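Local coordinates for protein phenylacetaldehyde dehydrogenase (Burkholderia cenocepacia, PDB 4O5H) that probably catalyses the NAD+-dependent oxidation of phenylacetaldehyde to phenylacetate, as a member of the aldehyde dehydrogenase family, at residues 376-381 with 406-411; 398-403 with 418-423; 92-97 with 147-152; 136-141 with 191-196. All coordinates share one frame; numbering follows the deposited sequence. Where two conformers were deposited one is given.

Contact 1 (376-381 with 406-411)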
loop_
_atom_site.group_PDB
_atom_site.type_symbol
_atom_site.label_atom_id
_atom_site.label_comp_id
_atom_site.label_asym_id
_atom_site.label_seq_id
_atom_site.Cartn_x
_atom_site.Cartn_y
_atom_site.Cartn_z
ATOM N N PHE A 376 30.533 12.931 19.508
ATOM C CA PHE A 376 31.745 13.267 20.253
ATOM C C PHE A 376 31.871 12.378 21.481
ATOM O O PHE A 376 32.925 11.799 21.728
ATOM C CB PHE A 376 31.779 14.735 20.702
ATOM C CG PHE A 376 31.872 15.730 19.579
ATOM C CD1 PHE A 376 32.667 15.484 18.464
ATOM C CD2 PHE A 376 31.182 16.943 19.654
ATOM C CE1 PHE A 376 32.760 16.413 17.443
ATOM C CE2 PHE A 376 31.286 17.877 18.640
ATOM C CZ PHE A 376 32.063 17.600 17.523
ATOM N N GLY A 377 30.781 12.243 22.213
ATOM C CA GLY A 377 30.737 11.375 23.376
ATOM C C GLY A 377 31.121 9.927 23.092
ATOM O O GLY A 377 31.632 9.252 23.959
ATOM N N GLU A 378 30.864 9.436 21.885
ATOM C CA GLU A 378 31.191 8.050 21.541
ATOM C C GLU A 378 32.538 7.896 20.856
ATOM O O GLU A 378 32.942 6.770 20.552
ATOM C CB GLU A 378 30.097 7.439 20.674
ATOM C CG GLU A 378 28.768 7.304 21.392
ATOM C CD GLU A 378 27.763 6.472 20.597
ATOM O OE1 GLU A 378 27.059 6.962 19.755
ATOM O OE2 GLU A 378 27.723 5.262 20.819
ATOM N N GLY A 379 33.248 8.994 20.626
ATOM C CA GLY A 379 34.629 8.910 20.114
ATOM C C GLY A 379 34.816 9.438 18.700
ATOM O O GLY A 379 35.911 9.382 18.164
ATOM N N ALA A 380 33.759 9.925 18.079
ATOM C CA ALA A 380 33.868 10.508 16.741
ATOM C C ALA A 380 34.552 11.836 16.849
ATOM O O ALA A 380 34.519 12.465 17.910
ATOM C CB ALA A 380 32.484 10.700 16.133
ATOM N N ARG A 381 35.172 12.270 15.767
ATOM C CA ARG A 381 35.736 13.594 15.746
ATOM C C ARG A 381 35.350 14.369 14.518
ATOM O O ARG A 381 35.066 13.787 13.465
ATOM C CB ARG A 381 37.247 13.559 15.919
ATOM C CG ARG A 381 38.053 13.344 14.684
ATOM C CD ARG A 381 39.547 13.246 15.002
ATOM N NE ARG A 381 40.164 12.536 13.889
ATOM C CZ ARG A 381 40.437 13.096 12.712
ATOM N NH1 ARG A 381 40.222 14.375 12.516
ATOM N NH2 ARG A 381 40.949 12.361 11.730
ATOM N N GLN A 406 29.814 1.745 12.941
ATOM C CA GLN A 406 28.414 1.408 12.694
ATOM C C GLN A 406 27.591 1.346 13.973
ATOM O O GLN A 406 26.378 1.482 13.915
ATOM C CB GLN A 406 28.287 0.082 11.917
ATOM C CG GLN A 406 28.928 0.116 10.527
ATOM C CD GLN A 406 28.210 1.059 9.569
ATOM O OE1 GLN A 406 28.766 2.081 9.144
ATOM N NE2 GLN A 406 26.951 0.728 9.243
ATOM N N ALA A 407 28.233 1.171 15.116
ATOM C CA ALA A 407 27.500 1.123 16.378
ATOM C C ALA A 407 27.065 2.486 16.901
ATOM O O ALA A 407 26.255 2.560 17.811
ATOM C CB ALA A 407 28.362 0.425 17.443
ATOM N N MET A 408 27.626 3.570 16.400
ATOM C CA MET A 408 27.351 4.872 17.018
ATOM C C MET A 408 25.994 5.408 16.639
ATOM O O MET A 408 25.532 5.199 15.518
ATOM C CB MET A 408 28.393 5.893 16.570
ATOM C CG MET A 408 29.800 5.583 17.042
ATOM S SD MET A 408 30.899 6.911 16.539
ATOM C CE MET A 408 32.451 6.262 17.176
ATOM N N ARG A 409 25.378 6.155 17.538
ATOM C CA ARG A 409 24.036 6.761 17.267
ATOM C C ARG A 409 24.018 7.643 16.025
ATOM O O ARG A 409 23.082 7.567 15.244
ATOM C CB ARG A 409 23.562 7.586 18.434
ATOM C CG ARG A 409 23.406 6.791 19.706
ATOM C CD ARG A 409 22.703 7.606 20.773
ATOM N NE ARG A 409 21.397 8.010 20.270
ATOM C CZ ARG A 409 20.707 9.042 20.722
ATOM N NH1 ARG A 409 21.164 9.771 21.724
ATOM N NH2 ARG A 409 19.529 9.337 20.167
ATOM N N VAL A 410 25.071 8.438 15.829
ATOM C CA VAL A 410 25.163 9.293 14.635
ATOM C C VAL A 410 25.195 8.537 13.329
ATOM O O VAL A 410 24.805 9.067 12.308
ATOM C CB VAL A 410 26.374 10.259 14.633
ATOM C CG1 VAL A 410 26.143 11.391 15.615
ATOM C CG2 VAL A 410 27.685 9.537 14.908
ATOM N N VAL A 411 25.683 7.303 13.359
ATOM C CA VAL A 411 25.639 6.474 12.164
ATOM C C VAL A 411 24.298 5.754 12.017
ATOM O O VAL A 411 23.834 5.581 10.873
ATOM C CB VAL A 411 26.804 5.459 12.124
ATOM C CG1 VAL A 411 26.786 4.617 10.865
ATOM C CG2 VAL A 411 28.166 6.173 12.231
HETATM O O HOH W 1 26.786 9.027 18.222
HETATM O O HOH W 2 25.807 3.849 20.334
#

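Contact 2 (398-403 with 418-423)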
loop_
_atom_site.group_PDB
_atom_site.type_symbol
_atom_site.label_atom_id
_atom_site.label_comp_id
_atom_site.label_asym_id
_atom_site.label_seq_id
_atom_site.Cartn_x
_atom_site.Cartn_y
_atom_site.Cartn_z
ATOM N N PRO A 398 27.917 23.294 9.026
ATOM C CA PRO A 398 28.083 22.067 8.286
ATOM C C PRO A 398 29.154 21.266 8.986
ATOM O O PRO A 398 30.234 21.779 9.241
ATOM C CB PRO A 398 28.563 22.518 6.913
ATOM C CG PRO A 398 28.082 23.907 6.786
ATOM C CD PRO A 398 28.117 24.475 8.172
ATOM N N THR A 399 28.846 20.011 9.278
ATOM C CA THR A 399 29.653 19.194 10.136
ATOM C C THR A 399 30.006 17.859 9.486
ATOM O O THR A 399 29.136 17.168 8.925
ATOM C CB THR A 399 28.897 18.978 11.455
ATOM O OG1 THR A 399 28.713 20.246 12.069
ATOM C CG2 THR A 399 29.667 18.119 12.391
ATOM N N VAL A 400 31.293 17.514 9.517
ATOM C CA VAL A 400 31.765 16.232 8.997
ATOM C C VAL A 400 32.456 15.472 10.114
ATOM O O VAL A 400 33.419 15.971 10.711
ATOM C CB VAL A 400 32.774 16.426 7.858
ATOM C CG1 VAL A 400 33.293 15.077 7.338
ATOM C CG2 VAL A 400 32.113 17.199 6.719
ATOM N N LEU A 401 31.932 14.291 10.425
ATOM C CA LEU A 401 32.453 13.444 11.469
ATOM C C LEU A 401 33.173 12.253 10.882
ATOM O O LEU A 401 32.658 11.581 9.982
ATOM C CB LEU A 401 31.322 12.960 12.375
ATOM C CG LEU A 401 30.491 14.038 13.097
ATOM C CD1 LEU A 401 29.374 13.429 13.909
ATOM C CD2 LEU A 401 31.409 14.858 13.981
ATOM N N VAL A 402 34.375 11.996 11.415
ATOM C CA VAL A 402 35.174 10.826 11.066
ATOM C C VAL A 402 35.516 10.027 12.325
ATOM O O VAL A 402 35.195 10.431 13.427
ATOM C CB VAL A 402 36.462 11.203 10.316
ATOM C CG1 VAL A 402 36.114 11.923 9.031
ATOM C CG2 VAL A 402 37.389 12.048 11.179
ATOM N N ASP A 403 36.142 8.876 12.132
ATOM C CA ASP A 403 36.443 7.937 13.212
ATOM C C ASP A 403 35.159 7.426 13.801
ATOM O O ASP A 403 35.074 7.111 14.993
ATOM C CB ASP A 403 37.310 8.548 14.321
ATOM C CG ASP A 403 38.681 9.016 13.834
ATOM O OD1 ASP A 403 39.167 8.521 12.814
ATOM O OD2 ASP A 403 39.262 9.872 14.517
ATOM N N PRO A 418 22.807 19.098 8.822
ATOM C CA PRO A 418 23.966 19.095 7.944
ATOM C C PRO A 418 25.139 18.391 8.614
ATOM O O PRO A 418 26.189 19.001 8.859
ATOM C CB PRO A 418 24.235 20.586 7.724
ATOM C CG PRO A 418 23.810 21.225 9.003
ATOM C CD PRO A 418 22.653 20.383 9.520
ATOM N N VAL A 419 24.966 17.098 8.843
ATOM C CA VAL A 419 25.932 16.300 9.543
ATOM C C VAL A 419 26.202 15.030 8.739
ATOM O O VAL A 419 25.323 14.191 8.575
ATOM C CB VAL A 419 25.417 15.913 10.940
ATOM C CG1 VAL A 419 26.458 15.133 11.708
ATOM C CG2 VAL A 419 24.984 17.157 11.727
ATOM N N LEU A 420 27.452 14.885 8.331
ATOM C CA LEU A 420 27.938 13.714 7.605
ATOM C C LEU A 420 28.766 12.811 8.525
ATOM O O LEU A 420 29.496 13.308 9.366
ATOM C CB LEU A 420 28.844 14.167 6.462
ATOM C CG LEU A 420 29.411 13.087 5.526
ATOM C CD1 LEU A 420 28.323 12.341 4.800
ATOM C CD2 LEU A 420 30.352 13.703 4.511
ATOM N N VAL A 421 28.614 11.495 8.364
ATOM C CA VAL A 421 29.561 10.548 8.940
ATOM C C VAL A 421 30.269 9.893 7.756
ATOM O O VAL A 421 29.621 9.570 6.764
ATOM C CB VAL A 421 28.909 9.520 9.877
ATOM C CG1 VAL A 421 28.259 10.227 11.053
ATOM C CG2 VAL A 421 27.873 8.641 9.151
ATOM N N ALA A 422 31.597 9.739 7.845
ATOM C CA ALA A 422 32.346 9.216 6.716
ATOM C C ALA A 422 33.352 8.159 7.159
ATOM O O ALA A 422 34.153 8.408 8.079
ATOM C CB ALA A 422 33.080 10.346 6.023
ATOM N N MET A 423 33.345 7.031 6.455
ATOM C CA MET A 423 34.184 5.856 6.785
ATOM C C MET A 423 34.750 5.196 5.537
ATOM O O MET A 423 34.142 5.263 4.474
ATOM C CB MET A 423 33.333 4.828 7.545
ATOM C CG MET A 423 32.945 5.262 8.967
ATOM S SD MET A 423 31.359 4.568 9.530
ATOM C CE MET A 423 30.233 5.624 8.652
HETATM O O HOH W 3 36.113 7.557 9.668
#

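Contact 3 (92-97 with 147-152)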
loop_
_atom_site.group_PDB
_atom_site.type_symbol
_atom_site.label_atom_id
_atom_site.label_comp_id
_atom_site.label_asym_id
_atom_site.label_seq_id
_atom_site.Cartn_x
_atom_site.Cartn_y
_atom_site.Cartn_z
ATOM N N THR A 92 -10.665 16.359 -19.521
ATOM C CA THR A 92 -10.141 17.584 -20.100
ATOM C C THR A 92 -10.352 18.823 -19.232
ATOM O O THR A 92 -9.575 19.773 -19.328
ATOM C CB THR A 92 -10.714 17.808 -21.505
ATOM O OG1 THR A 92 -12.136 17.603 -21.513
ATOM C CG2 THR A 92 -10.122 16.805 -22.474
ATOM N N ASP A 93 -11.383 18.836 -18.401
ATOM C CA ASP A 93 -11.576 19.939 -17.443
ATOM C C ASP A 93 -10.479 19.901 -16.371
ATOM O O ASP A 93 -9.891 20.917 -16.026
ATOM C CB ASP A 93 -12.965 19.881 -16.760
ATOM C CG ASP A 93 -14.129 20.053 -17.712
ATOM O OD1 ASP A 93 -14.014 20.767 -18.738
ATOM O OD2 ASP A 93 -15.177 19.439 -17.459
ATOM N N ARG A 94 -10.211 18.718 -15.829
ATOM C CA ARG A 94 -9.198 18.586 -14.807
ATOM C C ARG A 94 -7.819 18.986 -15.376
ATOM O O ARG A 94 -7.050 19.695 -14.743
ATOM C CB ARG A 94 -9.153 17.147 -14.247
ATOM C CG ARG A 94 -10.502 16.622 -13.743
ATOM C CD ARG A 94 -10.397 15.440 -12.776
ATOM N NE ARG A 94 -9.630 14.310 -13.287
ATOM C CZ ARG A 94 -10.146 13.261 -13.951
ATOM N NH1 ARG A 94 -11.466 13.206 -14.191
ATOM N NH2 ARG A 94 -9.339 12.258 -14.391
ATOM N N GLU A 95 -7.547 18.540 -16.590
ATOM C CA GLU A 95 -6.309 18.853 -17.293
ATOM C C GLU A 95 -6.155 20.367 -17.417
ATOM O O GLU A 95 -5.108 20.922 -17.046
ATOM C CB GLU A 95 -6.348 18.175 -18.676
ATOM C CG GLU A 95 -5.168 18.443 -19.585
ATOM C CD GLU A 95 -5.401 17.763 -20.935
ATOM O OE1 GLU A 95 -6.300 18.201 -21.682
ATOM O OE2 GLU A 95 -4.669 16.768 -21.215
ATOM N N ARG A 96 -7.210 21.021 -17.897
ATOM C CA ARG A 96 -7.166 22.454 -18.171
ATOM C C ARG A 96 -6.865 23.230 -16.896
ATOM O O ARG A 96 -5.982 24.109 -16.869
ATOM C CB ARG A 96 -8.475 22.936 -18.779
ATOM C CG ARG A 96 -8.454 24.434 -19.103
ATOM C CD ARG A 96 -9.706 24.952 -19.713
ATOM N NE ARG A 96 -10.032 24.322 -21.001
ATOM C CZ ARG A 96 -9.616 24.692 -22.231
ATOM N NH1 ARG A 96 -8.719 25.642 -22.429
ATOM N NH2 ARG A 96 -10.084 24.039 -23.284
ATOM N N LEU A 97 -7.590 22.900 -15.838
ATOM C CA LEU A 97 -7.458 23.630 -14.571
ATOM C C LEU A 97 -6.039 23.460 -13.973
ATOM O O LEU A 97 -5.462 24.401 -13.450
ATOM C CB LEU A 97 -8.507 23.197 -13.558
ATOM C CG LEU A 97 -9.958 23.534 -13.940
ATOM C CD1 LEU A 97 -10.906 22.829 -12.994
ATOM C CD2 LEU A 97 -10.198 25.016 -13.877
ATOM N N THR A 147 -5.862 12.957 -18.746
ATOM C CA THR A 147 -6.546 12.441 -19.911
ATOM C C THR A 147 -6.047 11.067 -20.364
ATOM O O THR A 147 -6.547 10.563 -21.356
ATOM C CB THR A 147 -6.431 13.417 -21.106
ATOM O OG1 THR A 147 -5.092 13.879 -21.208
ATOM C CG2 THR A 147 -7.365 14.642 -20.859
ATOM N N LYS A 148 -5.114 10.462 -19.616
ATOM C CA LYS A 148 -4.398 9.282 -20.068
ATOM C C LYS A 148 -4.409 8.148 -19.043
ATOM O O LYS A 148 -3.547 7.257 -19.077
ATOM C CB LYS A 148 -2.987 9.689 -20.402
ATOM C CG LYS A 148 -2.917 10.693 -21.547
ATOM C CD LYS A 148 -1.556 11.285 -21.697
ATOM C CE LYS A 148 -1.546 12.448 -22.700
ATOM N NZ LYS A 148 -2.315 13.623 -22.189
ATOM N N ILE A 149 -5.375 8.158 -18.144
ATOM C CA ILE A 149 -5.492 7.066 -17.172
ATOM C C ILE A 149 -6.289 5.956 -17.865
ATOM O O ILE A 149 -7.408 6.206 -18.285
ATOM C CB ILE A 149 -6.178 7.547 -15.916
ATOM C CG1 ILE A 149 -5.254 8.536 -15.206
ATOM C CG2 ILE A 149 -6.456 6.389 -14.950
ATOM C CD1 ILE A 149 -5.988 9.521 -14.353
ATOM N N GLU A 150 -5.689 4.765 -18.025
ATOM C CA GLU A 150 -6.306 3.707 -18.798
ATOM C C GLU A 150 -6.481 2.438 -17.987
ATOM O O GLU A 150 -5.629 2.083 -17.240
ATOM C CB GLU A 150 -5.549 3.467 -20.088
ATOM C CG GLU A 150 -5.602 4.698 -20.970
ATOM C CD GLU A 150 -4.951 4.560 -22.327
ATOM O OE1 GLU A 150 -4.334 3.486 -22.634
ATOM O OE2 GLU A 150 -4.998 5.584 -23.090
ATOM N N GLY A 151 -7.676 1.827 -18.062
ATOM C CA GLY A 151 -7.869 0.458 -17.557
ATOM C C GLY A 151 -7.496 -0.550 -18.627
ATOM O O GLY A 151 -6.936 -0.162 -19.652
ATOM N N SER A 152 -7.765 -1.828 -18.371
ATOM C CA SER A 152 -7.432 -2.917 -19.278
ATOM C C SER A 152 -8.653 -3.689 -19.730
ATOM O O SER A 152 -9.582 -3.875 -18.964
ATOM C CB SER A 152 -6.537 -3.924 -18.575
ATOM O OG SER A 152 -5.363 -3.307 -18.087
HETATM O O HOH W 4 -2.063 16.604 -21.909
#

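Contact 4 (136-141 with 191-196)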
loop_
_atom_site.group_PDB
_atom_site.type_symbol
_atom_site.label_atom_id
_atom_site.label_comp_id
_atom_site.label_asym_id
_atom_site.label_seq_id
_atom_site.Cartn_x
_atom_site.Cartn_y
_atom_site.Cartn_z
ATOM N N ALA A 136 5.528 23.760 -9.853
ATOM C CA ALA A 136 4.800 24.055 -11.075
ATOM C C ALA A 136 4.863 22.907 -12.068
ATOM O O ALA A 136 3.845 22.514 -12.652
ATOM C CB ALA A 136 5.308 25.350 -11.716
ATOM N N GLN A 137 6.056 22.366 -12.285
ATOM C CA GLN A 137 6.181 21.282 -13.237
ATOM C C GLN A 137 5.431 20.035 -12.785
ATOM O O GLN A 137 4.972 19.281 -13.619
ATOM C CB GLN A 137 7.655 20.916 -13.534
ATOM C CG GLN A 137 8.404 21.994 -14.273
ATOM C CD GLN A 137 8.078 22.066 -15.769
ATOM O OE1 GLN A 137 7.114 21.470 -16.263
ATOM N NE2 GLN A 137 8.851 22.862 -16.473
ATOM N N CYS A 138 5.343 19.799 -11.471
ATOM C CA CYS A 138 4.603 18.656 -10.978
ATOM C C CYS A 138 3.134 18.779 -11.367
ATOM O O CYS A 138 2.559 17.847 -11.889
ATOM C CB CYS A 138 4.711 18.533 -9.466
ATOM S SG CYS A 138 3.923 17.036 -8.824
ATOM N N PHE A 139 2.522 19.960 -11.151
ATOM C CA PHE A 139 1.160 20.170 -11.615
ATOM C C PHE A 139 1.020 20.015 -13.133
ATOM O O PHE A 139 0.055 19.447 -13.602
ATOM C CB PHE A 139 0.619 21.530 -11.166
ATOM C CG PHE A 139 0.204 21.569 -9.701
ATOM C CD1 PHE A 139 -0.951 20.911 -9.294
ATOM C CD2 PHE A 139 0.999 22.203 -8.757
ATOM C CE1 PHE A 139 -1.324 20.904 -7.956
ATOM C CE2 PHE A 139 0.623 22.222 -7.403
ATOM C CZ PHE A 139 -0.533 21.558 -7.008
ATOM N N ARG A 140 1.986 20.521 -13.893
ATOM C CA ARG A 140 1.898 20.424 -15.362
ATOM C C ARG A 140 2.027 18.955 -15.827
ATOM O O ARG A 140 1.225 18.470 -16.656
ATOM C CB ARG A 140 2.976 21.300 -16.043
ATOM C CG ARG A 140 2.896 21.256 -17.573
ATOM C CD ARG A 140 3.741 22.332 -18.202
ATOM N NE ARG A 140 3.294 23.661 -17.845
ATOM C CZ ARG A 140 4.019 24.561 -17.184
ATOM N NH1 ARG A 140 5.250 24.307 -16.775
ATOM N NH2 ARG A 140 3.509 25.767 -16.911
ATOM N N TYR A 141 3.039 18.257 -15.290
ATOM C CA TYR A 141 3.274 16.843 -15.647
ATOM C C TYR A 141 2.015 16.015 -15.342
ATOM O O TYR A 141 1.489 15.286 -16.206
ATOM C CB TYR A 141 4.498 16.316 -14.922
ATOM C CG TYR A 141 4.724 14.823 -15.063
ATOM C CD1 TYR A 141 5.390 14.308 -16.140
ATOM C CD2 TYR A 141 4.173 13.932 -14.145
ATOM C CE1 TYR A 141 5.562 12.938 -16.287
ATOM C CE2 TYR A 141 4.312 12.562 -14.294
ATOM C CZ TYR A 141 5.033 12.077 -15.365
ATOM O OH TYR A 141 5.166 10.699 -15.520
ATOM N N ALA A 191 3.641 19.779 -1.013
ATOM C CA ALA A 191 2.209 20.020 -1.193
ATOM C C ALA A 191 1.821 19.661 -2.620
ATOM O O ALA A 191 0.786 19.012 -2.864
ATOM C CB ALA A 191 1.858 21.479 -0.895
ATOM N N ALA A 192 2.636 20.101 -3.565
ATOM C CA ALA A 192 2.385 19.795 -4.970
ATOM C C ALA A 192 2.436 18.294 -5.231
ATOM O O ALA A 192 1.569 17.747 -5.932
ATOM C CB ALA A 192 3.369 20.517 -5.857
ATOM N N TRP A 193 3.441 17.623 -4.679
ATOM C CA TRP A 193 3.543 16.186 -4.880
ATOM C C TRP A 193 2.295 15.436 -4.402
ATOM O O TRP A 193 1.932 14.450 -5.005
ATOM C CB TRP A 193 4.720 15.618 -4.148
ATOM C CG TRP A 193 6.003 15.936 -4.751
ATOM C CD1 TRP A 193 6.260 16.751 -5.801
ATOM C CD2 TRP A 193 7.245 15.469 -4.301
ATOM N NE1 TRP A 193 7.596 16.819 -6.030
ATOM C CE2 TRP A 193 8.225 16.015 -5.132
ATOM C CE3 TRP A 193 7.624 14.550 -3.310
ATOM C CZ2 TRP A 193 9.576 15.718 -4.987
ATOM C CZ3 TRP A 193 8.965 14.236 -3.163
ATOM C CH2 TRP A 193 9.931 14.844 -3.992
ATOM N N LYS A 194 1.654 15.891 -3.347
ATOM C CA LYS A 194 0.461 15.198 -2.828
ATOM C C LYS A 194 -0.788 15.637 -3.548
ATOM O O LYS A 194 -1.701 14.855 -3.748
ATOM C CB LYS A 194 0.222 15.504 -1.355
ATOM C CG LYS A 194 1.370 15.243 -0.408
ATOM C CD LYS A 194 1.732 13.810 -0.298
ATOM C CE LYS A 194 2.495 13.552 0.996
ATOM N NZ LYS A 194 3.466 12.456 0.752
ATOM N N ILE A 195 -0.896 16.912 -3.846
ATOM C CA ILE A 195 -2.150 17.443 -4.408
ATOM C C ILE A 195 -2.272 17.110 -5.909
ATOM O O ILE A 195 -3.345 16.775 -6.367
ATOM C CB ILE A 195 -2.232 18.978 -4.197
ATOM C CG1 ILE A 195 -2.370 19.293 -2.708
ATOM C CG2 ILE A 195 -3.400 19.595 -4.968
ATOM C CD1 ILE A 195 -2.208 20.776 -2.404
ATOM N N ALA A 196 -1.164 17.225 -6.663
ATOM C CA ALA A 196 -1.268 17.133 -8.121
ATOM C C ALA A 196 -1.834 15.784 -8.611
ATOM O O ALA A 196 -2.738 15.761 -9.424
ATOM C CB ALA A 196 0.023 17.490 -8.814
#

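Contact 1 (376-381 with 406-411)
The carboxylate oxygen OE1 of E378 is gripped twice where it faces R409. The backbone N of R409 donates to E378 OE1 at 2.9 Å with an N-H...O angle of 161°, and E378 OE1 receives the bond on its syn lone pair, on the side of OE2. A water donates to the same OE1 at 2.6 Å and accepts from V410 N at 3.0 Å, so the carboxylate reaches two successive amides, one directly and one through solvent. M408 occupies the N-cap position, which makes these the first N-H groups of helix 409-412. The helix end would be expected to favour the negative charge lying before it.

E378 reaches this point with CG anti to its carbonyl carbon (chi1 -65°) and the chain extended beyond CG. The contact joins the C-terminal end of helix 362-378 to the start of helix 409-412, the short helical link of the beta-alpha-beta unit formed with strands 399-402 and 419-425. At G379 the chain leaves helix 362-378 through a Schellman motif, with positive phi (113°).

M408 packs carbon atoms on E378 oxygens and makes the apolar contact through its sulfur. The direction from CB to CE in M408 is opposed to that from CB to CD in E378. M408 CB lies 3.6 Å from E378 OE1, its SD is 4.1 Å from A380 CB, and its methyl CE comes within 3.4 Å of E378 O. From R409 the aliphatic base takes part, CG lying 3.7 Å from E378 OE1, while the guanidinium turns away to a salt bridge with E413.

Contact 2 (398-403 with 418-423)
Strands 399-402 and 419-423 form a twisted parallel pair. T399, L401, V419 and V421 project from one face, V400 and L420 from the other. The outer edge of 399-402 bonds through V400 to A383 and A384, and that of 419-423 through V421 to S321 and A323, so both strands are internal to the larger sheet. This is the parallel pair of a beta-alpha-beta crossover, with helix 409-412 in the connection. The axes of the two short strand segments come within 4.7 Å and cross at -26°.

Helix 362-378 packs on the T399 and L401 face through I372 and F376; helices 298-310 and 330-343 cover V400 and L420, as befits a sheet with helices on both sides. Four backbone bonds set the register. T399 N donates to P418 O, L420 N to T399 O at 2.9 Å (N-H...O 172°), L401 N to L420 O at 2.8 Å, and A422 N to L401 O. The CA of V419 adds a CA-H...O contact of 3.4 Å to T399 O.

On the helix 362-378 side, L401 has CG anti to its carbonyl carbon, and the extended chi2 (178°) carries CD1 to V419 CG1 at 4.0 Å, the two side chains crossing obliquely. On the reverse face V400 CG1 touches L420 CD2 at 4.3 Å. Beyond the last direct bond a water bridges the strands, accepting from D403 N at 2.8 Å and donating to A422 O at 2.7 Å.

Contact 3 (92-97 with 147-152)
E95 and T147 meet through torsions set on both sides. In E95, CG stands anti to the backbone N (chi1 177°), which starts the chain from helix 91-107 toward the loop, and an extended chi2 then places CD. In T147, OG1 sits between the backbone N and the carbonyl carbon (chi1 45°), while CG2 is anti to the carbonyl carbon. The two side chains cross at about a right angle, and both branches of the threonine are used.

T147 OG1 donates to E95 OE2 at 2.9 Å, meeting this oxygen from above the carboxylate, 44° out of its plane. The methyl CG2 of T147 touches both E95 OE2, at 3.5 Å, and T92 CG2, at 3.9 Å. K148, bent at its last torsion, brings NZ back to donate to T147 OG1 at 3.0 Å, and also to G144 O. A water bridges the two charged groups, donating to E95 OE2 at 2.7 Å and accepting from K148 NZ.

The contact ties helix 91-107 to the loop that leaves helix 124-145 and leads to strand 153-154. T92, E95, T147 and K148 also touch a crystal neighbour, a caution for this surface site.

E95 OE2 and K148 NZ are 4.0 Å apart, beyond a salt bridge. The charges probably still attract at that distance, while the hydroxyl and the water supply the hydrogen-bonded link, and the ammonium would be expected to polarise the OG1-H group toward the carboxylate.

Contact 4 (136-141 with 191-196)
Aromatic-aliphatic packing comes first, with the ring of F139 lying against A192, I195 and A196. The CD1 corner meets A196 CB at 3.6 Å, and the CE2 corner meets A192 CB at the same 3.6 Å, both approaches being oblique. I195 CG2 instead comes up to the ring edge, in plane, 3.9 Å from F139 CE1.

Sulfur contacts make the second group. C138 SG, anti to its backbone N (chi1 -175°), lies 3.8 Å from W193 CD1 and 3.9 Å from A196 CB. It stands 4.9 Å from the centroid of the five-membered indole ring and 68° off its normal, an oblique cysteine sulfur-aromatic contact.

The axes of the short helix segments 136-141 and 191-196 approach to 8.9 Å and run nearly parallel, 14° apart. A192 and A196, one turn apart, present small CB groups to the other helix, and there F139 CA comes within 5.2 Å of A196 CA.

In the fold, helix 187-201 packs on helix 124-145 and, through A191 and I195, on L207 of strand 204-208. F139 of helix 124-145 also touches L101 and I105 of helix 91-107. No hydrogen bond crosses between the two segments, so the layer is probably held by burial of apolar surface and close packing, with the sulfur adding a polarisable surface beside the indole.

How the contacts relate
Contacts 2 and 4 are buried, contact 1 is partly buried and contact 3 lies at the surface. Contact 2 pairs the strands of the beta-alpha-beta unit, and contact 1 ties its connecting helix to helix 362-378. Their centres are about 10 Å apart; R381 joins them through a salt bridge to D403 and a probable backbone hydrogen bond to V402. Contacts 3 and 4, centres about 15 Å apart, sit across the chain's centre from that pair. They share helix 91-107, which contributes to contact 3 and backs F139 of contact 4. Chemistry follows place: backbone bonding within a sheet in contact 2, apolar helix packing in contact 4, and water-assisted carboxylate bonds in contacts 1 and 3.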